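Local atomic coordinates of SusD family protein (Bacteroides uniformis, PDB entry 7KV1), a protein that probably binds beta-glucan at the surface of the gut bacterium, as a SusD-family surface glycan-binding protein. Residues Y405-E410 with R459-G464; T411-A416 with T432-V437. All coordinates share one frame; numbering follows the deposited sequence.

The two contacts follow each other along helix 408-420. Contact 1 sits at its first turn, where strand 403-407 runs into the helix and meets the end of helix 451-461. Contact 2 lies one turn further on, against helix 429-440. Their centres are about 11 Å apart. Both segments of contact 2 fall in the chain between the two segments of contact 1, and helix 429-440 comes directly before helix 451-461. The two contacts also touch: Phe-462 CE2 lies 3.9 Å from Leu-413 CD1. Helix 408-420 is thus packed against both later helices, within the helical SusD-family part of this probable glycan-binding protein.

Contact 1. Residues Y405-E410 with R459-G464; sequences YYRYAE and RLEFVG. With NCO (cobalt hexammine(III)), chain C; EDO (1,2-ethanediol), chain D.
A buried salt-bridge cluster joins Arg-407, the N-cap residue of helix 408-420, to Glu-461 at the end of helix 451-461. Arg-407 NH1 donates to Glu-461 OE2 over 2.9 Å, and the bond is nearly straight at 166°. It uses the anti lone pair of OE2 and lies in the guanidinium plane. A second, weak bond runs from Arg-407 NH2 to the same oxygen at 3.4 Å. The Arg-407 chain bends at chi3 (-81°), which turns the guanidinium across to the glutamate. Phe-462 CE1 sits over one guanidinium face, 3.7 Å from Arg-407 CZ, with the two planes 51° apart. The far end of the phenyl ring meets the helix start, with Phe-462 CZ 3.5 Å from Glu-410 CB. Ala-409 CB packs on Glu-461 OE2 at 3.3 Å. Glu-285 and Glu-465 also pair with Arg-407, while Arg-353 and Arg-440 pair with Glu-461. A leucine in place of Arg-407 would probably cost Glu-461, Glu-285 and Glu-465 a shared positive partner. On the next residue, Tyr-408 OH accepts a bond from cobalt hexammine. Such a network of shared carboxylates and arginines is a buried ionic cluster, here linking a strand-to-helix junction to a helix end.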
loop_
_atom_site.group_PDB
_atom_site.type_symbol
_atom_site.label_atom_id
_atom_site.label_comp_id
_atom_site.label_asym_id
_atom_site.label_seq_id
_atom_site.Cartn_x
_atom_site.Cartn_y
_atom_site.Cartn_z
ATOM N N TYR A 405 6.199 1.503 -2.666
ATOM C CA TYR A 405 4.746 1.826 -2.579
ATOM C C TYR A 405 4.098 1.700 -3.952
ATOM O O TYR A 405 3.072 1.002 -4.048
ATOM C CB TYR A 405 4.490 3.211 -1.976
ATOM C CG TYR A 405 3.102 3.325 -1.392
ATOM C CD1 TYR A 405 1.979 3.501 -2.198
ATOM C CD2 TYR A 405 2.914 3.173 -0.037
ATOM C CE1 TYR A 405 0.703 3.557 -1.657
ATOM C CE2 TYR A 405 1.644 3.216 0.519
ATOM C CZ TYR A 405 0.535 3.415 -0.287
ATOM O OH TYR A 405 -0.691 3.482 0.325
ATOM N N TYR A 406 4.700 2.327 -4.964
ATOM C CA TYR A 406 4.244 2.305 -6.374
ATOM C C TYR A 406 5.408 1.867 -7.249
ATOM O O TYR A 406 6.428 2.528 -7.192
ATOM C CB TYR A 406 3.743 3.678 -6.823
ATOM C CG TYR A 406 2.422 4.051 -6.211
ATOM C CD1 TYR A 406 1.362 3.156 -6.248
ATOM C CD2 TYR A 406 2.250 5.259 -5.557
ATOM C CE1 TYR A 406 0.153 3.463 -5.640
ATOM C CE2 TYR A 406 1.037 5.585 -4.969
ATOM C CZ TYR A 406 -0.015 4.676 -4.998
ATOM O OH TYR A 406 -1.201 4.949 -4.381
ATOM N N ARG A 407 5.226 0.800 -8.022
ATOM C CA ARG A 407 6.201 0.315 -9.029
ATOM C C ARG A 407 5.594 0.433 -10.437
ATOM O O ARG A 407 4.384 0.279 -10.609
ATOM C CB ARG A 407 6.552 -1.153 -8.764
ATOM C CG ARG A 407 7.150 -1.382 -7.392
ATOM C CD ARG A 407 7.782 -2.734 -7.330
ATOM N NE ARG A 407 6.914 -3.866 -7.088
ATOM C CZ ARG A 407 6.655 -4.854 -7.950
ATOM N NH1 ARG A 407 7.075 -4.798 -9.200
ATOM N NH2 ARG A 407 5.947 -5.903 -7.547
ATOM N N TYR A 408 6.436 0.582 -11.434
ATOM C CA TYR A 408 6.002 0.652 -12.847
ATOM C C TYR A 408 5.312 -0.664 -13.279
ATOM O O TYR A 408 4.537 -0.581 -14.246
ATOM C CB TYR A 408 7.200 1.039 -13.716
ATOM C CG TYR A 408 6.952 1.121 -15.198
ATOM C CD1 TYR A 408 6.222 2.163 -15.755
ATOM C CD2 TYR A 408 7.449 0.152 -16.046
ATOM C CE1 TYR A 408 6.019 2.238 -17.123
ATOM C CE2 TYR A 408 7.279 0.228 -17.420
ATOM C CZ TYR A 408 6.537 1.257 -17.955
ATOM O OH TYR A 408 6.354 1.327 -19.300
ATOM N N ALA A 409 5.537 -1.812 -12.623
ATOM C CA ALA A 409 4.743 -3.041 -12.892
ATOM C C ALA A 409 3.251 -2.730 -12.696
ATOM O O ALA A 409 2.422 -3.126 -13.535
ATOM C CB ALA A 409 5.190 -4.218 -12.049
ATOM N N GLU A 410 2.924 -1.945 -11.667
ATOM C CA GLU A 410 1.532 -1.558 -11.369
ATOM C C GLU A 410 1.002 -0.556 -12.410
ATOM O O GLU A 410 -0.191 -0.625 -12.755
ATOM C CB GLU A 410 1.433 -1.069 -9.921
ATOM C CG GLU A 410 0.013 -0.941 -9.475
ATOM C CD GLU A 410 -0.251 -0.510 -8.047
ATOM O OE1 GLU A 410 0.703 -0.190 -7.297
ATOM O OE2 GLU A 410 -1.431 -0.606 -7.670
ATOM N N ARG A 459 -2.035 -10.481 -8.498
ATOM C CA ARG A 459 -1.848 -11.336 -7.309
ATOM C C ARG A 459 -0.410 -11.886 -7.316
ATOM O O ARG A 459 0.256 -11.881 -6.272
ATOM C CB ARG A 459 -2.845 -12.496 -7.305
ATOM C CG ARG A 459 -2.706 -13.351 -6.055
ATOM C CD ARG A 459 -3.532 -14.608 -5.890
ATOM N NE ARG A 459 -3.327 -14.952 -4.470
ATOM C CZ ARG A 459 -3.716 -16.071 -3.880
ATOM N NH1 ARG A 459 -4.329 -17.016 -4.574
ATOM N NH2 ARG A 459 -3.433 -16.262 -2.599
ATOM N N LEU A 460 0.061 -12.340 -8.470
ATOM C CA LEU A 460 1.418 -12.919 -8.582
ATOM C C LEU A 460 2.482 -11.831 -8.347
ATOM O O LEU A 460 3.569 -12.129 -7.759
ATOM C CB LEU A 460 1.585 -13.595 -9.943
ATOM C CG LEU A 460 0.650 -14.767 -10.241
ATOM C CD1 LEU A 460 0.805 -15.204 -11.701
ATOM C CD2 LEU A 460 0.947 -15.948 -9.333
ATOM N N GLU A 461 2.217 -10.611 -8.786
ATOM C CA GLU A 461 3.243 -9.552 -8.885
ATOM C C GLU A 461 3.464 -8.889 -7.521
ATOM O O GLU A 461 4.596 -8.460 -7.281
ATOM C CB GLU A 461 2.836 -8.548 -9.957
ATOM C CG GLU A 461 3.825 -7.418 -10.228
ATOM C CD GLU A 461 5.138 -7.839 -10.856
ATOM O OE1 GLU A 461 5.155 -8.915 -11.454
ATOM O OE2 GLU A 461 6.145 -7.067 -10.741
ATOM N N PHE A 462 2.439 -8.810 -6.673
ATOM C CA PHE A 462 2.417 -7.861 -5.533
ATOM C C PHE A 462 2.277 -8.562 -4.177
ATOM O O PHE A 462 1.877 -7.914 -3.198
ATOM C CB PHE A 462 1.330 -6.817 -5.774
ATOM C CG PHE A 462 1.592 -5.955 -6.978
ATOM C CD1 PHE A 462 2.739 -5.178 -7.074
ATOM C CD2 PHE A 462 0.682 -5.907 -8.014
ATOM C CE1 PHE A 462 2.995 -4.436 -8.209
ATOM C CE2 PHE A 462 0.911 -5.118 -9.133
ATOM C CZ PHE A 462 2.075 -4.392 -9.227
ATOM N N VAL A 463 2.625 -9.838 -4.081
ATOM C CA VAL A 463 2.544 -10.557 -2.777
ATOM C C VAL A 463 3.357 -9.768 -1.745
ATOM O O VAL A 463 4.516 -9.501 -1.993
ATOM C CB VAL A 463 2.977 -12.031 -2.858
ATOM C CG1 VAL A 463 3.011 -12.673 -1.481
ATOM C CG2 VAL A 463 2.098 -12.818 -3.804
ATOM N N GLY A 464 2.723 -9.407 -0.632
ATOM C CA GLY A 464 3.391 -8.767 0.511
ATOM C C GLY A 464 3.515 -7.265 0.326
ATOM O O GLY A 464 4.195 -6.627 1.172
HETATM CO CO NCO C . 9.460 2.688 -21.881
HETATM N N1 NCO C . 11.011 3.820 -21.295
HETATM N N2 NCO C . 7.827 1.730 -22.512
HETATM N N3 NCO C . 10.545 1.816 -23.406
HETATM N N4 NCO C . 8.905 4.143 -23.089
HETATM N N5 NCO C . 8.339 3.510 -20.386
HETATM N N6 NCO C . 10.013 1.204 -20.698
HETATM C C1 EDO D . -4.484 3.099 0.855
HETATM O O1 EDO D . -3.607 3.772 1.744
HETATM C C2 EDO D . -3.777 2.159 -0.047
HETATM O O2 EDO D . -2.854 2.829 -0.903
#

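Contact 2. Residues T411-A416 with T432-V437; sequences TLLNAA and TWLNEV
Leu-412 and Trp-433 meet where helix 408-420 and helix 429-440 run roughly antiparallel. The segment axes approach to 8.3 Å, with 148° between their directions. The two branches of Leu-412 part to different neighbours. CD2 lies against the pyrrole side of the indole, 3.7 Å from Trp-433 CD1. CD1 branches toward Val-437, 3.8 Å from its CG2, and the two side chains pass alongside each other, pointing opposite ways. The six-membered part of the indole leans on the next turn of the partner helix. There Ala-415 CB comes to 3.4 Å from Trp-433 CE3, while the backbone N of Ala-416 borders the indole, close to level with it. Trp-433 CG is anti to the carbonyl carbon (chi1 -60°), and this sends the indole across the small alanine surface. Leu-413 crosses both Leu-434 and Val-437 at a slant. Its CD2 is 4.1 Å from Val-437 CG2 and 4.2 Å from Leu-434 CD1. Ile-261 of helix 250-262 also touches Trp-433 and Ala-415. Glu-436 brings OE2 to 4.1 Å from Leu-412 CD1. The chemistry is almost wholly apolar, so these two helices are held here by shape and the exclusion of water rather than by directed bonds.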
loop_
_atom_site.group_PDB
_atom_site.type_symbol
_atom_site.label_atom_id
_atom_site.label_comp_id
_atom_site.label_asym_id
_atom_site.label_seq_id
_atom_site.Cartn_x
_atom_site.Cartn_y
_atom_site.Cartn_z
ATOM N N THR A 411 1.840 0.345 -12.920
ATOM C CA THR A 411 1.486 1.215 -14.076
ATOM C C THR A 411 1.000 0.332 -15.235
ATOM O O THR A 411 -0.096 0.596 -15.771
ATOM C CB THR A 411 2.661 2.115 -14.476
ATOM O OG1 THR A 411 3.232 2.730 -13.311
ATOM C CG2 THR A 411 2.229 3.143 -15.496
ATOM N N LEU A 412 1.761 -0.708 -15.596
ATOM C CA LEU A 412 1.443 -1.541 -16.785
ATOM C C LEU A 412 0.138 -2.291 -16.511
ATOM O O LEU A 412 -0.745 -2.277 -17.391
ATOM C CB LEU A 412 2.606 -2.495 -17.089
ATOM C CG LEU A 412 3.876 -1.845 -17.645
ATOM C CD1 LEU A 412 5.044 -2.805 -17.525
ATOM C CD2 LEU A 412 3.718 -1.402 -19.105
ATOM N N LEU A 413 -0.014 -2.879 -15.321
ATOM C CA LEU A 413 -1.210 -3.689 -14.986
ATOM C C LEU A 413 -2.434 -2.781 -14.810
ATOM O O LEU A 413 -3.543 -3.214 -15.198
ATOM C CB LEU A 413 -0.933 -4.585 -13.780
ATOM C CG LEU A 413 0.149 -5.654 -13.989
ATOM C CD1 LEU A 413 0.363 -6.470 -12.738
ATOM C CD2 LEU A 413 -0.187 -6.610 -15.123
ATOM N N ASN A 414 -2.247 -1.569 -14.275
ATOM C CA ASN A 414 -3.320 -0.559 -14.206
ATOM C C ASN A 414 -3.788 -0.274 -15.636
ATOM O O ASN A 414 -4.984 -0.298 -15.902
ATOM C CB ASN A 414 -2.850 0.754 -13.565
ATOM C CG ASN A 414 -2.756 0.745 -12.050
ATOM O OD1 ASN A 414 -3.160 -0.214 -11.402
ATOM N ND2 ASN A 414 -2.192 1.807 -11.492
ATOM N N ALA A 415 -2.860 0.063 -16.507
ATOM C CA ALA A 415 -3.155 0.420 -17.918
ATOM C C ALA A 415 -3.860 -0.752 -18.619
ATOM O O ALA A 415 -4.877 -0.539 -19.316
ATOM C CB ALA A 415 -1.879 0.775 -18.585
ATOM N N ALA A 416 -3.366 -1.972 -18.455
ATOM C CA ALA A 416 -3.975 -3.127 -19.159
ATOM C C ALA A 416 -5.429 -3.253 -18.718
ATOM O O ALA A 416 -6.318 -3.371 -19.566
ATOM C CB ALA A 416 -3.187 -4.382 -18.925
ATOM N N THR A 432 0.304 -6.125 -24.834
ATOM C CA THR A 432 1.716 -5.655 -24.795
ATOM C C THR A 432 2.163 -5.418 -23.335
ATOM O O THR A 432 3.219 -5.927 -22.917
ATOM C CB THR A 432 1.879 -4.380 -25.611
ATOM O OG1 THR A 432 1.433 -4.698 -26.929
ATOM C CG2 THR A 432 3.313 -3.889 -25.599
ATOM N N TRP A 433 1.382 -4.638 -22.601
ATOM C CA TRP A 433 1.694 -4.220 -21.207
ATOM C C TRP A 433 1.707 -5.407 -20.244
ATOM O O TRP A 433 2.728 -5.565 -19.518
ATOM C CB TRP A 433 0.691 -3.160 -20.768
ATOM C CG TRP A 433 0.752 -1.965 -21.653
ATOM C CD1 TRP A 433 1.842 -1.499 -22.310
ATOM C CD2 TRP A 433 -0.312 -1.044 -21.919
ATOM N NE1 TRP A 433 1.517 -0.358 -22.995
ATOM C CE2 TRP A 433 0.205 -0.061 -22.790
ATOM C CE3 TRP A 433 -1.647 -0.954 -21.515
ATOM C CZ2 TRP A 433 -0.561 1.005 -23.251
ATOM C CZ3 TRP A 433 -2.415 0.092 -21.979
ATOM C CH2 TRP A 433 -1.874 1.046 -22.848
ATOM N N LEU A 434 0.641 -6.207 -20.204
ATOM C CA LEU A 434 0.615 -7.385 -19.296
ATOM C C LEU A 434 1.783 -8.316 -19.641
ATOM O O LEU A 434 2.452 -8.799 -18.704
ATOM C CB LEU A 434 -0.720 -8.129 -19.380
ATOM C CG LEU A 434 -0.845 -9.256 -18.349
ATOM C CD1 LEU A 434 -2.199 -9.203 -17.665
ATOM C CD2 LEU A 434 -0.627 -10.609 -18.987
ATOM N N ASN A 435 2.091 -8.510 -20.932
ATOM C CA ASN A 435 3.131 -9.496 -21.335
ATOM C C ASN A 435 4.530 -8.989 -20.953
ATOM O O ASN A 435 5.404 -9.845 -20.711
ATOM C CB ASN A 435 3.023 -9.893 -22.808
ATOM C CG ASN A 435 1.897 -10.873 -23.049
ATOM O OD1 ASN A 435 1.392 -11.455 -22.090
ATOM N ND2 ASN A 435 1.501 -11.066 -24.312
ATOM N N GLU A 436 4.749 -7.675 -20.892
ATOM C CA GLU A 436 6.040 -7.077 -20.421
ATOM C C GLU A 436 6.295 -7.508 -18.964
ATOM O O GLU A 436 7.439 -7.846 -18.636
ATOM C CB GLU A 436 5.939 -5.559 -20.559
ATOM C CG GLU A 436 7.217 -4.751 -20.585
ATOM C CD GLU A 436 7.015 -3.372 -21.230
ATOM O OE1 GLU A 436 6.232 -3.317 -22.254
ATOM O OE2 GLU A 436 7.588 -2.317 -20.704
ATOM N N VAL A 437 5.254 -7.489 -18.131
ATOM C CA VAL A 437 5.292 -7.985 -16.724
ATOM C C VAL A 437 5.519 -9.502 -16.730
ATOM O O VAL A 437 6.396 -9.948 -15.986
ATOM C CB VAL A 437 4.028 -7.586 -15.936
ATOM C CG1 VAL A 437 4.026 -8.131 -14.522
ATOM C CG2 VAL A 437 3.833 -6.074 -15.893
#